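Local atomic coordinates of RNA-binding protein (Sulfolobus solfataricus, PDB entry 2NRQ), a protein that is of unknown function but resembles RNA-binding proteins in structure, although a role in binding RNA itself is thought unlikely. Residues 8-13 / 66-71; 16-21 / 101-106; 28-33 / 108-113; 43-46 / 52-55; 32-37 / 58-63. One frame throughout, in Å; residues are numbered along the deposited sequence.

Interaction 1. Residues 8-13 / 66-71; sequences AIISVF and EQFFKI
Phe-68 reaches from helix 62-73 to strand 7-14 and makes every close contact of this pair, all of them apolar. Its CD2 lies 3.4 Å from Ala-8 CB, on one flank of the ring. At the far end CZ comes within 3.5 Å of Ile-10 CG1, while the terminal methyl of Ile-10, CD1, sits 3.6 Å from Phe-68 CE1. Both strand residues approach the ring at a slant. Ala-8 and Ile-10, two apart along the strand, share one sheet face, and Ile-9 between them points away from the helix. With CG anti to its backbone N (chi1 174°), Phe-68 is carried off the helix toward that face. Replacing it with an alanine would probably open a gap beneath Ala-8 and Ile-10 and leave the helix poorly seated there.

Aromatic contacts extend the cluster: the Phe-68 ring stacks with Phe-60 and meets Phe-31 with their planes at about 45°.

Backbone bonds hold the strand itself between its neighbours, Ala-8 and Ile-10 pairing with strand 52-60 and Ile-9 with strand 121-126. Through Phe-68, helix 62-73 touches three adjacent strands: Phe-60 of 52-60, Ala-8 and Ile-10 of 7-14, and Cys-123 of 121-126.

Interaction 2. Residues 16-21 / 101-106; sequences ETEDYN and FDKQYL
Glu-18 and Lys-103 meet in a salt bridge, their chains arriving at about a right angle. Lys-103 NZ donates to Glu-18 OE2 at 2.7 Å, where the oxygen offers its syn lone pair, on the side of the other oxygen; the bond from the same NZ to Glu-18 OE1 is weak, at 3.2 Å. A bend in the lysine chain at chi3 (-73°) brings the ammonium to the carboxylate.

Around this pair, Glu-18 OE1 accepts from His-15 N, while Lys-103 NZ also bonds Phe-13 O and forms a second salt bridge with Asp-119. The largely buried ammonium is therefore gripped by two carboxylates and a carbonyl, an arrangement likely to favour its charged state. An alanine in place of Glu-18 would probably leave His-15 N without this acceptor and Lys-103 with one carboxylate fewer.

Further out, each segment is fixed by a capped helix start. Asp-102 OD2 takes Tyr-105 N at 2.6 Å through its anti lone pair, in a nearly straight bond (169°), and Asp-19 OD1 caps Lys-22 N at the start of the other helix. Two aspartate N-caps thus set the beginnings of helices 20-30 and 103-109, with a partly buried ion pair joining them beside the end of strand 7-14.

Interaction 3. Residues 28-33 / 108-113; sequences ESFFSP and AEHRLV
Phe-30 lays the outer end of its ring against Leu-112, with CZ 3.9 Å from Leu-112 CG and CE2 equally far, 3.9 Å, from Leu-112 CD1. The leucine branch meets the ring at a slant. Farther round the rim the ring turns an edge to the backbone: Phe-30 CE1 is 3.4 Å from His-110 O, which lies near the ring plane. The same CE1 lies 4.1 Å from His-110 CB, so the histidine comes closest with its backbone and first carbon, and its imidazole stands obliquely beside the phenylalanine.

Two torsions explain the meeting. CG of Phe-30 is anti to the backbone N (chi1 -165°), which sends the ring out from the last turn of its helix, whereas Leu-112 has CG beside its own N (chi1 -73°) and brings its branch back to the ring. Within the first segment Phe-30 CD2 lies over the centre of the Phe-31 ring, 3.9 Å above its plane, so the two consecutive phenylalanines also pack on each other.

Lys-75 makes a cation-pi contact with Phe-30, and Leu-106 of helix 103-109 touches both Phe-30 and Leu-112. The chain turns here at both helix ends: Phe-31 leaves helical geometry just after helix 20-30, and His-110 follows helix 103-109 with a positive phi (44°). Phe-30, the last helical residue of 20-30, packs on Leu-112 from the segment that follows helix 103-109, so the C-terminal ends of the two helices meet in an apolar contact.

Interaction 4. Residues 43-46 / 52-55; sequences TTAQ and KIII
Ala-45 and Ile-53 face each other as a hydrogen-bonded antiparallel pair, their side chains meeting on one face of the hairpin at 3.4 Å between Ala-45 CB and Ile-53 CG2. Ile-53 sends CG1 anti to its backbone N (chi1 -176°), which leaves the CG2 methyl in the crowded position between N and the carbonyl carbon, turned to the alanine while the longer branch leads off. On that same face Thr-43 stands across from Ile-55, with its hydroxyl beside its own N. Water 1 accepts from Thr-43 OG1 and donates to Ile-55 O, 2.9 Å from each of these two oxygens, linking the strands at this end.

The other face carries Thr-44 and Ile-54, side by side and pointing the same way, with Thr-44 CG2 4.2 Å from Ile-54 CG1. Gln-46 and Lys-52 run alongside each other farther on, CB of Gln-46 being 3.7 Å from Lys-52 CG, and the lysine then bends at chi2 and chi3 so that its end leads away.

Four backbone bonds zip the strands together. The straightest (176°) runs from Ile-55 N to Thr-43 O at 2.7 Å, and Ile-53 N bonds Ala-45 O at 2.9 Å. This is the loop end of the hairpin of strands 39-46 and 52-60, at one margin of the sheet: strand 39-46 is outermost, while strand 52-60 has strand 7-14 as its other neighbour, where Ile-53 and Ile-55 touch Phe-13 and Ile-54 packs on Ile-14.

Interaction 5. Residues 32-37 / 58-63; sequences SPLISN and YRFDRK
Ile-35 reaches from its short 3-10 turn to two aromatic rings of strand 52-60. Its CB stands 4.1 Å from Phe-60 CZ. The next carbon, CG1, touches both rings, 3.9 Å from Phe-60 CZ and 3.5 Å from Tyr-58 CD1. At the tip, CD1 settles over the Tyr-58 face, 3.5 Å from the ring centroid and 14° off its normal, a well-centred CH-pi contact. An extended chain, with CG1 anti to the backbone N (chi1 -163°) and chi2 at 168°, gives it this reach.

Leu-34 adds its CD2 against Phe-60 CE1 at 3.7 Å, meeting that ring at a slant. The turn is held by Ser-36 N bonding Pro-33 O and Asn-37 N bonding Leu-34 O.

Beyond the two segments, Tyr-58 OH bonds Glu-28 OE2, and its ring also touches Val-24 and Ile-27 of helix 20-30. Ile-27 meets Ile-35 as well. A helix-to-strand connection folded as a 3-10 turn here closes over aromatic residues at the end of a sheet strand.

How the interactions relate
Interactions 1, 3 and 5 are buried and apolar, built round phenylalanines and a tyrosine; interaction 4 lies at the surface and rests mainly on backbone bonds, and interaction 2, partly buried, on charge. Interactions 1 and 5 are closest, their centres about 8 Å apart: they share helix 62-73, and their strands are neighbours in the sheet. Phe-31 of interaction 3 packs against Phe-68 and Ile-10 of interaction 1, joining the two clusters. Interactions 2 and 3 use opposite ends of the same two helices, 20-30 and 103-109. Interactions 4 and 5 take successive parts of strand 52-60, the former at its exposed hairpin end, where Glu-16 of interaction 2 bonds Lys-52 N.

Interaction 1. Residues 8-13 / 66-71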
# COMPACT_ATOMS: atom_id res chain seq x y z
N ALA A 8 1.53 9.15 3.97
CA ALA A 8 1.33 7.80 3.44
C ALA A 8 2.45 7.43 2.46
O ALA A 8 2.93 8.27 1.70
CB ALA A 8 -0.02 7.70 2.76
N ILE A 9 2.86 6.17 2.48
CA ILE A 9 3.92 5.72 1.60
C ILE A 9 3.64 4.37 0.97
O ILE A 9 3.14 3.46 1.62
CB ILE A 9 5.25 5.63 2.35
CG1 ILE A 9 5.76 7.03 2.67
CG2 ILE A 9 6.28 4.87 1.52
CD1 ILE A 9 7.04 7.05 3.46
N ILE A 10 3.97 4.25 -0.31
CA ILE A 10 3.83 2.99 -1.02
C ILE A 10 5.27 2.53 -1.27
O ILE A 10 6.11 3.33 -1.65
CB ILE A 10 3.12 3.17 -2.36
CG1 ILE A 10 1.67 3.57 -2.12
CG2 ILE A 10 3.22 1.88 -3.18
CD1 ILE A 10 0.87 3.69 -3.38
N SER A 11 5.55 1.26 -1.04
CA SER A 11 6.89 0.73 -1.24
C SER A 11 6.85 -0.68 -1.76
O SER A 11 6.19 -1.55 -1.20
CB SER A 11 7.67 0.77 0.08
OG SER A 11 8.99 0.22 -0.07
N VAL A 12 7.57 -0.92 -2.86
CA VAL A 12 7.62 -2.25 -3.44
C VAL A 12 9.02 -2.55 -3.95
O VAL A 12 9.69 -1.66 -4.46
CB VAL A 12 6.67 -2.42 -4.64
CG1 VAL A 12 5.77 -3.62 -4.41
CG2 VAL A 12 5.87 -1.16 -4.88
N PHE A 13 9.44 -3.80 -3.80
CA PHE A 13 10.73 -4.24 -4.30
C PHE A 13 10.38 -5.05 -5.54
O PHE A 13 9.63 -6.00 -5.45
CB PHE A 13 11.42 -5.16 -3.30
CG PHE A 13 11.73 -4.52 -1.98
CD1 PHE A 13 12.54 -3.39 -1.91
CD2 PHE A 13 11.22 -5.05 -0.79
CE1 PHE A 13 12.83 -2.78 -0.68
CE2 PHE A 13 11.50 -4.45 0.45
CZ PHE A 13 12.31 -3.32 0.50
N GLU A 66 -4.60 11.44 4.01
CA GLU A 66 -5.92 10.95 4.38
C GLU A 66 -6.63 10.43 3.14
O GLU A 66 -7.26 9.37 3.17
CB GLU A 66 -6.74 12.07 5.04
N GLN A 67 -6.51 11.17 2.04
CA GLN A 67 -7.17 10.76 0.80
C GLN A 67 -6.66 9.43 0.24
O GLN A 67 -7.38 8.74 -0.47
CB GLN A 67 -7.04 11.86 -0.25
CG GLN A 67 -7.58 13.22 0.19
CD GLN A 67 -8.99 13.14 0.79
OE1 GLN A 67 -9.89 12.49 0.24
NE2 GLN A 67 -9.18 13.81 1.94
N PHE A 68 -5.41 9.08 0.56
CA PHE A 68 -4.83 7.83 0.08
C PHE A 68 -5.41 6.66 0.88
O PHE A 68 -5.78 5.62 0.33
CB PHE A 68 -3.31 7.84 0.23
CG PHE A 68 -2.66 6.53 -0.10
CD1 PHE A 68 -2.70 6.04 -1.40
CD2 PHE A 68 -2.03 5.78 0.89
CE1 PHE A 68 -2.12 4.82 -1.70
CE2 PHE A 68 -1.44 4.56 0.59
CZ PHE A 68 -1.49 4.08 -0.71
N PHE A 69 -5.48 6.85 2.19
CA PHE A 69 -6.04 5.84 3.07
C PHE A 69 -7.48 5.62 2.63
O PHE A 69 -7.92 4.50 2.41
CB PHE A 69 -6.03 6.32 4.52
CG PHE A 69 -6.53 5.31 5.50
CD1 PHE A 69 -6.50 3.95 5.20
CD2 PHE A 69 -6.97 5.71 6.76
CE1 PHE A 69 -6.91 3.00 6.14
CE2 PHE A 69 -7.38 4.76 7.71
CZ PHE A 69 -7.34 3.41 7.40
N LYS A 70 -8.18 6.74 2.48
CA LYS A 70 -9.57 6.73 2.06
C LYS A 70 -9.76 5.90 0.80
O LYS A 70 -10.60 5.01 0.76
CB LYS A 70 -10.03 8.17 1.82
CG LYS A 70 -11.51 8.43 2.07
CD LYS A 70 -11.72 9.53 3.12
CE LYS A 70 -11.18 9.11 4.50
NZ LYS A 70 -11.62 10.00 5.63
N ILE A 71 -8.96 6.17 -0.23
CA ILE A 71 -9.10 5.42 -1.47
C ILE A 71 -8.82 3.93 -1.29
O ILE A 71 -9.40 3.11 -1.98
CB ILE A 71 -8.22 6.03 -2.61
CG1 ILE A 71 -7.94 4.99 -3.69
CG2 ILE A 71 -6.96 6.61 -2.05
CD1 ILE A 71 -9.15 4.61 -4.51

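Interaction 2. Residues 16-21 / 101-106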
# COMPACT_ATOMS: atom_id res chain seq x y z
N GLU A 16 14.03 -9.04 -11.03
CA GLU A 16 14.33 -9.22 -12.45
C GLU A 16 13.21 -9.97 -13.18
O GLU A 16 12.76 -9.56 -14.25
CB GLU A 16 15.66 -9.95 -12.61
CG GLU A 16 16.88 -9.06 -12.40
CD GLU A 16 18.15 -9.86 -12.19
OE1 GLU A 16 19.24 -9.24 -12.11
OE2 GLU A 16 18.05 -11.11 -12.11
N THR A 17 12.78 -11.08 -12.59
CA THR A 17 11.72 -11.90 -13.15
C THR A 17 10.37 -11.18 -13.26
O THR A 17 9.53 -11.54 -14.08
CB THR A 17 11.53 -13.15 -12.29
OG1 THR A 17 12.66 -14.00 -12.47
CG2 THR A 17 10.25 -13.89 -12.67
N GLU A 18 10.17 -10.15 -12.44
CA GLU A 18 8.91 -9.43 -12.46
C GLU A 18 8.79 -8.42 -13.61
O GLU A 18 9.79 -7.94 -14.13
CB GLU A 18 8.70 -8.74 -11.11
CG GLU A 18 8.69 -9.73 -9.94
CD GLU A 18 8.46 -9.07 -8.59
OE1 GLU A 18 9.36 -8.37 -8.10
OE2 GLU A 18 7.37 -9.27 -8.02
N ASP A 19 7.56 -8.14 -14.02
CA ASP A 19 7.31 -7.19 -15.09
C ASP A 19 7.16 -5.84 -14.41
O ASP A 19 6.08 -5.47 -13.95
CB ASP A 19 6.04 -7.55 -15.85
CG ASP A 19 5.79 -6.64 -17.05
OD1 ASP A 19 5.78 -5.40 -16.87
OD2 ASP A 19 5.61 -7.17 -18.16
N TYR A 20 8.28 -5.11 -14.34
CA TYR A 20 8.34 -3.81 -13.71
C TYR A 20 7.32 -2.79 -14.22
O TYR A 20 6.67 -2.11 -13.43
CB TYR A 20 9.75 -3.24 -13.87
CG TYR A 20 9.88 -1.80 -13.46
CD1 TYR A 20 10.01 -1.44 -12.12
CD2 TYR A 20 9.80 -0.78 -14.41
CE1 TYR A 20 10.05 -0.10 -11.73
CE2 TYR A 20 9.85 0.55 -14.04
CZ TYR A 20 9.97 0.89 -12.70
OH TYR A 20 9.94 2.21 -12.33
N ASN A 21 7.18 -2.69 -15.54
CA ASN A 21 6.24 -1.73 -16.12
C ASN A 21 4.80 -2.07 -15.77
O ASN A 21 4.00 -1.20 -15.40
CB ASN A 21 6.42 -1.68 -17.63
CG ASN A 21 7.79 -1.19 -18.04
OD1 ASN A 21 8.21 -0.10 -17.63
ND2 ASN A 21 8.50 -1.99 -18.84
N PHE A 101 0.02 -5.51 0.81
CA PHE A 101 -0.87 -6.10 -0.18
C PHE A 101 -0.18 -7.06 -1.13
O PHE A 101 1.03 -6.98 -1.36
CB PHE A 101 -1.57 -5.00 -0.96
CG PHE A 101 -2.51 -4.18 -0.11
CD1 PHE A 101 -3.75 -4.70 0.27
CD2 PHE A 101 -2.14 -2.92 0.34
CE1 PHE A 101 -4.60 -3.98 1.10
CE2 PHE A 101 -2.99 -2.19 1.17
CZ PHE A 101 -4.22 -2.72 1.55
N ASP A 102 -0.96 -7.98 -1.69
CA ASP A 102 -0.46 -9.00 -2.61
C ASP A 102 -0.19 -8.44 -4.01
O ASP A 102 -1.11 -7.95 -4.66
CB ASP A 102 -1.48 -10.13 -2.71
CG ASP A 102 -0.96 -11.32 -3.47
OD1 ASP A 102 -0.37 -12.21 -2.83
OD2 ASP A 102 -1.14 -11.36 -4.71
N LYS A 103 1.05 -8.53 -4.47
CA LYS A 103 1.40 -8.04 -5.80
C LYS A 103 0.61 -8.75 -6.89
O LYS A 103 0.06 -8.12 -7.79
CB LYS A 103 2.90 -8.20 -6.07
CG LYS A 103 3.74 -7.11 -5.47
CD LYS A 103 5.18 -7.13 -5.98
CE LYS A 103 5.97 -8.28 -5.39
NZ LYS A 103 7.41 -8.06 -5.61
N GLN A 104 0.57 -10.08 -6.81
CA GLN A 104 -0.14 -10.92 -7.78
C GLN A 104 -1.58 -10.48 -7.96
O GLN A 104 -2.02 -10.18 -9.07
CB GLN A 104 -0.11 -12.38 -7.33
CG GLN A 104 1.28 -12.98 -7.05
CD GLN A 104 1.82 -12.70 -5.64
OE1 GLN A 104 2.67 -13.43 -5.13
NE2 GLN A 104 1.33 -11.63 -5.02
N TYR A 105 -2.32 -10.43 -6.86
CA TYR A 105 -3.72 -10.04 -6.87
C TYR A 105 -4.03 -8.66 -7.44
O TYR A 105 -5.06 -8.47 -8.09
CB TYR A 105 -4.29 -10.12 -5.46
CG TYR A 105 -4.74 -11.50 -5.09
CD1 TYR A 105 -5.86 -12.07 -5.69
CD2 TYR A 105 -4.05 -12.25 -4.14
CE1 TYR A 105 -6.28 -13.34 -5.35
CE2 TYR A 105 -4.46 -13.52 -3.80
CZ TYR A 105 -5.58 -14.07 -4.41
OH TYR A 105 -5.99 -15.33 -4.06
N LEU A 106 -3.15 -7.69 -7.21
CA LEU A 106 -3.40 -6.34 -7.70
C LEU A 106 -3.15 -6.21 -9.20
O LEU A 106 -3.95 -5.61 -9.92
CB LEU A 106 -2.54 -5.32 -6.96
CG LEU A 106 -3.10 -3.90 -7.07
CD1 LEU A 106 -4.15 -3.70 -5.99
CD2 LEU A 106 -2.00 -2.87 -6.92

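Interaction 3. Residues 28-33 / 108-113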
# COMPACT_ATOMS: atom_id res chain seq x y z
N GLU A 28 0.08 2.97 -10.51
CA GLU A 28 -0.23 4.36 -10.81
C GLU A 28 -1.68 4.52 -11.30
O GLU A 28 -2.29 5.58 -11.14
CB GLU A 28 0.76 4.91 -11.84
CG GLU A 28 2.18 4.71 -11.38
CD GLU A 28 3.20 5.52 -12.14
OE1 GLU A 28 3.16 5.54 -13.39
OE2 GLU A 28 4.06 6.14 -11.49
N SER A 29 -2.23 3.46 -11.88
CA SER A 29 -3.61 3.52 -12.33
C SER A 29 -4.56 3.27 -11.16
O SER A 29 -5.46 4.07 -10.87
CB SER A 29 -3.86 2.47 -13.40
OG SER A 29 -5.24 2.34 -13.60
N PHE A 30 -4.36 2.15 -10.48
CA PHE A 30 -5.19 1.79 -9.35
C PHE A 30 -5.37 2.94 -8.36
O PHE A 30 -6.41 3.07 -7.74
CB PHE A 30 -4.57 0.59 -8.63
CG PHE A 30 -5.51 -0.08 -7.67
CD1 PHE A 30 -6.38 -1.08 -8.12
CD2 PHE A 30 -5.54 0.29 -6.33
CE1 PHE A 30 -7.26 -1.70 -7.24
CE2 PHE A 30 -6.42 -0.32 -5.44
CZ PHE A 30 -7.28 -1.32 -5.90
N PHE A 31 -4.34 3.76 -8.18
CA PHE A 31 -4.42 4.87 -7.24
C PHE A 31 -4.59 6.19 -7.95
O PHE A 31 -4.40 7.26 -7.36
CB PHE A 31 -3.18 4.92 -6.37
CG PHE A 31 -3.09 3.79 -5.39
CD1 PHE A 31 -2.21 2.74 -5.61
CD2 PHE A 31 -3.89 3.78 -4.26
CE1 PHE A 31 -2.13 1.68 -4.71
CE2 PHE A 31 -3.82 2.74 -3.36
CZ PHE A 31 -2.94 1.68 -3.58
N SER A 32 -4.95 6.10 -9.22
CA SER A 32 -5.16 7.28 -10.04
C SER A 32 -6.49 7.93 -9.67
O SER A 32 -7.47 7.24 -9.38
CB SER A 32 -5.14 6.89 -11.52
OG SER A 32 -5.95 7.76 -12.29
N PRO A 33 -6.54 9.27 -9.70
CA PRO A 33 -5.40 10.12 -10.06
C PRO A 33 -4.67 10.74 -8.88
O PRO A 33 -3.78 11.58 -9.07
CB PRO A 33 -6.06 11.18 -10.93
CG PRO A 33 -7.33 11.44 -10.18
CD PRO A 33 -7.80 10.04 -9.74
N ALA A 108 -3.01 -8.72 -11.36
CA ALA A 108 -3.78 -9.70 -12.10
C ALA A 108 -5.29 -9.52 -11.98
O ALA A 108 -6.03 -9.90 -12.89
CB ALA A 108 -3.38 -11.09 -11.67
N GLU A 109 -5.76 -8.93 -10.88
CA GLU A 109 -7.20 -8.74 -10.68
C GLU A 109 -7.60 -7.42 -10.05
O GLU A 109 -8.72 -7.29 -9.56
CB GLU A 109 -7.77 -9.87 -9.83
CG GLU A 109 -7.65 -11.24 -10.46
CD GLU A 109 -7.99 -12.36 -9.50
OE1 GLU A 109 -9.14 -12.41 -9.01
OE2 GLU A 109 -7.09 -13.19 -9.23
N HIS A 110 -6.70 -6.44 -10.04
CA HIS A 110 -7.01 -5.15 -9.44
C HIS A 110 -7.69 -5.36 -8.09
O HIS A 110 -8.70 -4.73 -7.80
CB HIS A 110 -7.93 -4.33 -10.34
CG HIS A 110 -7.30 -3.90 -11.63
ND1 HIS A 110 -6.67 -4.78 -12.48
CD2 HIS A 110 -7.22 -2.68 -12.22
CE1 HIS A 110 -6.23 -4.13 -13.54
NE2 HIS A 110 -6.55 -2.85 -13.41
N ARG A 111 -7.14 -6.25 -7.27
CA ARG A 111 -7.75 -6.53 -5.98
C ARG A 111 -6.77 -6.49 -4.82
O ARG A 111 -5.72 -7.13 -4.85
CB ARG A 111 -8.45 -7.88 -6.03
CG ARG A 111 -9.53 -8.06 -4.99
CD ARG A 111 -10.60 -9.01 -5.49
NE ARG A 111 -10.07 -10.35 -5.70
CZ ARG A 111 -9.88 -11.23 -4.73
NH1 ARG A 111 -10.18 -10.91 -3.47
NH2 ARG A 111 -9.39 -12.43 -5.01
N LEU A 112 -7.13 -5.73 -3.79
CA LEU A 112 -6.31 -5.58 -2.61
C LEU A 112 -6.52 -6.74 -1.65
O LEU A 112 -7.55 -6.83 -0.99
CB LEU A 112 -6.65 -4.28 -1.89
CG LEU A 112 -6.17 -2.99 -2.54
CD1 LEU A 112 -6.80 -1.79 -1.83
CD2 LEU A 112 -4.65 -2.95 -2.48
N VAL A 113 -5.55 -7.63 -1.58
CA VAL A 113 -5.63 -8.78 -0.70
C VAL A 113 -4.42 -8.80 0.21
O VAL A 113 -3.29 -8.94 -0.26
CB VAL A 113 -5.69 -10.09 -1.51
CG1 VAL A 113 -5.53 -11.28 -0.59
CG2 VAL A 113 -6.99 -10.18 -2.27

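Interaction 4. Residues 43-46 / 52-55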
# COMPACT_ATOMS: atom_id res chain seq x y z
N THR A 43 14.70 3.36 -7.33
CA THR A 43 16.12 3.15 -7.01
C THR A 43 16.46 1.72 -7.38
O THR A 43 15.61 0.84 -7.30
CB THR A 43 16.40 3.27 -5.52
OG1 THR A 43 16.07 4.58 -5.06
CG2 THR A 43 17.86 2.97 -5.23
N THR A 44 17.70 1.47 -7.77
CA THR A 44 18.11 0.11 -8.11
C THR A 44 19.31 -0.29 -7.27
O THR A 44 20.31 0.42 -7.24
CB THR A 44 18.57 -0.01 -9.55
OG1 THR A 44 19.73 0.82 -9.72
CG2 THR A 44 17.47 0.42 -10.52
N ALA A 45 19.21 -1.42 -6.58
CA ALA A 45 20.33 -1.92 -5.79
C ALA A 45 20.75 -3.22 -6.49
O ALA A 45 20.06 -3.69 -7.38
CB ALA A 45 19.89 -2.19 -4.35
N GLN A 46 21.88 -3.79 -6.09
CA GLN A 46 22.34 -5.04 -6.70
C GLN A 46 23.52 -5.58 -5.93
O GLN A 46 24.16 -4.86 -5.18
CB GLN A 46 22.78 -4.80 -8.14
CG GLN A 46 23.96 -3.86 -8.25
CD GLN A 46 24.51 -3.78 -9.65
OE1 GLN A 46 24.86 -2.70 -10.12
NE2 GLN A 46 24.60 -4.92 -10.33
N LYS A 52 19.97 -7.56 -9.67
CA LYS A 52 19.29 -6.28 -9.42
C LYS A 52 17.90 -6.28 -8.77
O LYS A 52 17.01 -7.02 -9.18
CB LYS A 52 19.21 -5.47 -10.73
CG LYS A 52 20.37 -4.51 -10.96
CD LYS A 52 21.19 -4.87 -12.21
CE LYS A 52 20.43 -4.54 -13.50
NZ LYS A 52 21.16 -5.01 -14.71
N ILE A 53 17.72 -5.43 -7.77
CA ILE A 53 16.43 -5.31 -7.12
C ILE A 53 16.02 -3.87 -7.41
O ILE A 53 16.88 -3.01 -7.54
CB ILE A 53 16.51 -5.54 -5.58
CG1 ILE A 53 15.11 -5.50 -4.96
CG2 ILE A 53 17.37 -4.46 -4.92
CD1 ILE A 53 14.20 -6.65 -5.38
N ILE A 54 14.73 -3.61 -7.57
CA ILE A 54 14.27 -2.25 -7.84
C ILE A 54 13.36 -1.80 -6.72
O ILE A 54 12.49 -2.54 -6.29
CB ILE A 54 13.48 -2.14 -9.14
CG1 ILE A 54 14.40 -2.39 -10.32
CG2 ILE A 54 12.90 -0.75 -9.29
CD1 ILE A 54 13.68 -2.28 -11.63
N ILE A 55 13.58 -0.58 -6.24
CA ILE A 55 12.77 -0.06 -5.16
C ILE A 55 11.92 1.07 -5.70
O ILE A 55 12.43 2.11 -6.09
CB ILE A 55 13.64 0.45 -4.00
CG1 ILE A 55 14.77 -0.55 -3.72
CG2 ILE A 55 12.78 0.63 -2.75
CD1 ILE A 55 15.50 -0.31 -2.43
O HOH W 1 13.27 4.37 -4.54

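Interaction 5. Residues 32-37 / 58-63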
# COMPACT_ATOMS: atom_id res chain seq x y z
N SER A 32 -4.95 6.10 -9.22
CA SER A 32 -5.16 7.28 -10.04
C SER A 32 -6.49 7.93 -9.67
O SER A 32 -7.47 7.24 -9.38
CB SER A 32 -5.14 6.89 -11.52
OG SER A 32 -5.95 7.76 -12.29
N PRO A 33 -6.54 9.27 -9.70
CA PRO A 33 -5.40 10.12 -10.06
C PRO A 33 -4.67 10.74 -8.88
O PRO A 33 -3.78 11.58 -9.07
CB PRO A 33 -6.06 11.18 -10.93
CG PRO A 33 -7.33 11.44 -10.18
CD PRO A 33 -7.80 10.04 -9.74
N LEU A 34 -5.02 10.34 -7.66
CA LEU A 34 -4.35 10.91 -6.50
C LEU A 34 -2.84 10.73 -6.57
O LEU A 34 -2.09 11.68 -6.35
CB LEU A 34 -4.86 10.27 -5.20
CG LEU A 34 -4.19 10.88 -3.95
CD1 LEU A 34 -4.75 12.26 -3.71
CD2 LEU A 34 -4.43 10.00 -2.73
N ILE A 35 -2.41 9.51 -6.89
CA ILE A 35 -0.99 9.16 -6.96
C ILE A 35 -0.21 10.02 -7.95
O ILE A 35 1.02 10.05 -7.95
CB ILE A 35 -0.81 7.67 -7.33
CG1 ILE A 35 0.62 7.24 -6.99
CG2 ILE A 35 -1.10 7.46 -8.82
CD1 ILE A 35 0.82 5.74 -7.03
N SER A 36 -0.94 10.73 -8.80
CA SER A 36 -0.27 11.57 -9.77
C SER A 36 0.33 12.79 -9.06
O SER A 36 1.27 13.41 -9.55
CB SER A 36 -1.27 11.99 -10.84
OG SER A 36 -0.60 12.54 -11.95
N ASN A 37 -0.21 13.10 -7.88
CA ASN A 37 0.26 14.25 -7.11
C ASN A 37 1.37 13.89 -6.14
O ASN A 37 1.89 14.77 -5.46
CB ASN A 37 -0.88 14.84 -6.28
CG ASN A 37 -2.13 15.08 -7.08
OD1 ASN A 37 -3.16 15.49 -6.52
ND2 ASN A 37 -2.07 14.82 -8.38
N TYR A 58 6.31 5.82 -3.43
CA TYR A 58 5.40 6.93 -3.68
C TYR A 58 5.13 7.55 -2.33
O TYR A 58 4.76 6.85 -1.38
CB TYR A 58 4.09 6.45 -4.27
CG TYR A 58 4.21 5.93 -5.68
CD1 TYR A 58 4.09 6.80 -6.77
CD2 TYR A 58 4.45 4.57 -5.93
CE1 TYR A 58 4.22 6.32 -8.07
CE2 TYR A 58 4.58 4.10 -7.22
CZ TYR A 58 4.46 4.97 -8.28
OH TYR A 58 4.53 4.48 -9.56
N ARG A 59 5.34 8.85 -2.24
CA ARG A 59 5.11 9.53 -0.99
C ARG A 59 3.89 10.41 -1.15
O ARG A 59 3.69 11.01 -2.19
CB ARG A 59 6.31 10.39 -0.60
CG ARG A 59 6.42 10.58 0.89
CD ARG A 59 6.53 12.04 1.28
N PHE A 60 3.06 10.43 -0.12
CA PHE A 60 1.85 11.24 -0.10
C PHE A 60 2.02 12.20 1.06
O PHE A 60 2.36 11.79 2.17
CB PHE A 60 0.63 10.36 0.12
CG PHE A 60 0.28 9.50 -1.06
CD1 PHE A 60 -0.53 10.00 -2.07
CD2 PHE A 60 0.76 8.20 -1.16
CE1 PHE A 60 -0.88 9.22 -3.16
CE2 PHE A 60 0.42 7.41 -2.24
CZ PHE A 60 -0.40 7.92 -3.25
N ASP A 61 1.83 13.48 0.79
CA ASP A 61 1.94 14.51 1.82
C ASP A 61 0.64 14.46 2.61
O ASP A 61 -0.29 13.77 2.21
CB ASP A 61 2.10 15.88 1.17
CG ASP A 61 1.02 16.17 0.13
OD1 ASP A 61 -0.18 16.19 0.51
OD2 ASP A 61 1.36 16.37 -1.06
N ARG A 62 0.57 15.19 3.72
CA ARG A 62 -0.64 15.21 4.52
C ARG A 62 -1.88 15.44 3.66
O ARG A 62 -2.88 14.72 3.78
CB ARG A 62 -0.55 16.29 5.60
CG ARG A 62 -0.24 17.67 5.07
CD ARG A 62 0.09 18.60 6.23
NE ARG A 62 -1.06 18.84 7.10
CZ ARG A 62 -2.10 19.62 6.80
NH1 ARG A 62 -2.14 20.25 5.64
NH2 ARG A 62 -3.09 19.77 7.67
N LYS A 63 -1.82 16.44 2.79
CA LYS A 63 -2.95 16.77 1.93
C LYS A 63 -3.52 15.54 1.25
O LYS A 63 -4.74 15.38 1.19
CB LYS A 63 -2.54 17.79 0.87
CG LYS A 63 -1.89 19.07 1.43
CD LYS A 63 -2.73 19.71 2.53
CE LYS A 63 -2.26 21.12 2.83
NZ LYS A 63 -2.46 22.01 1.66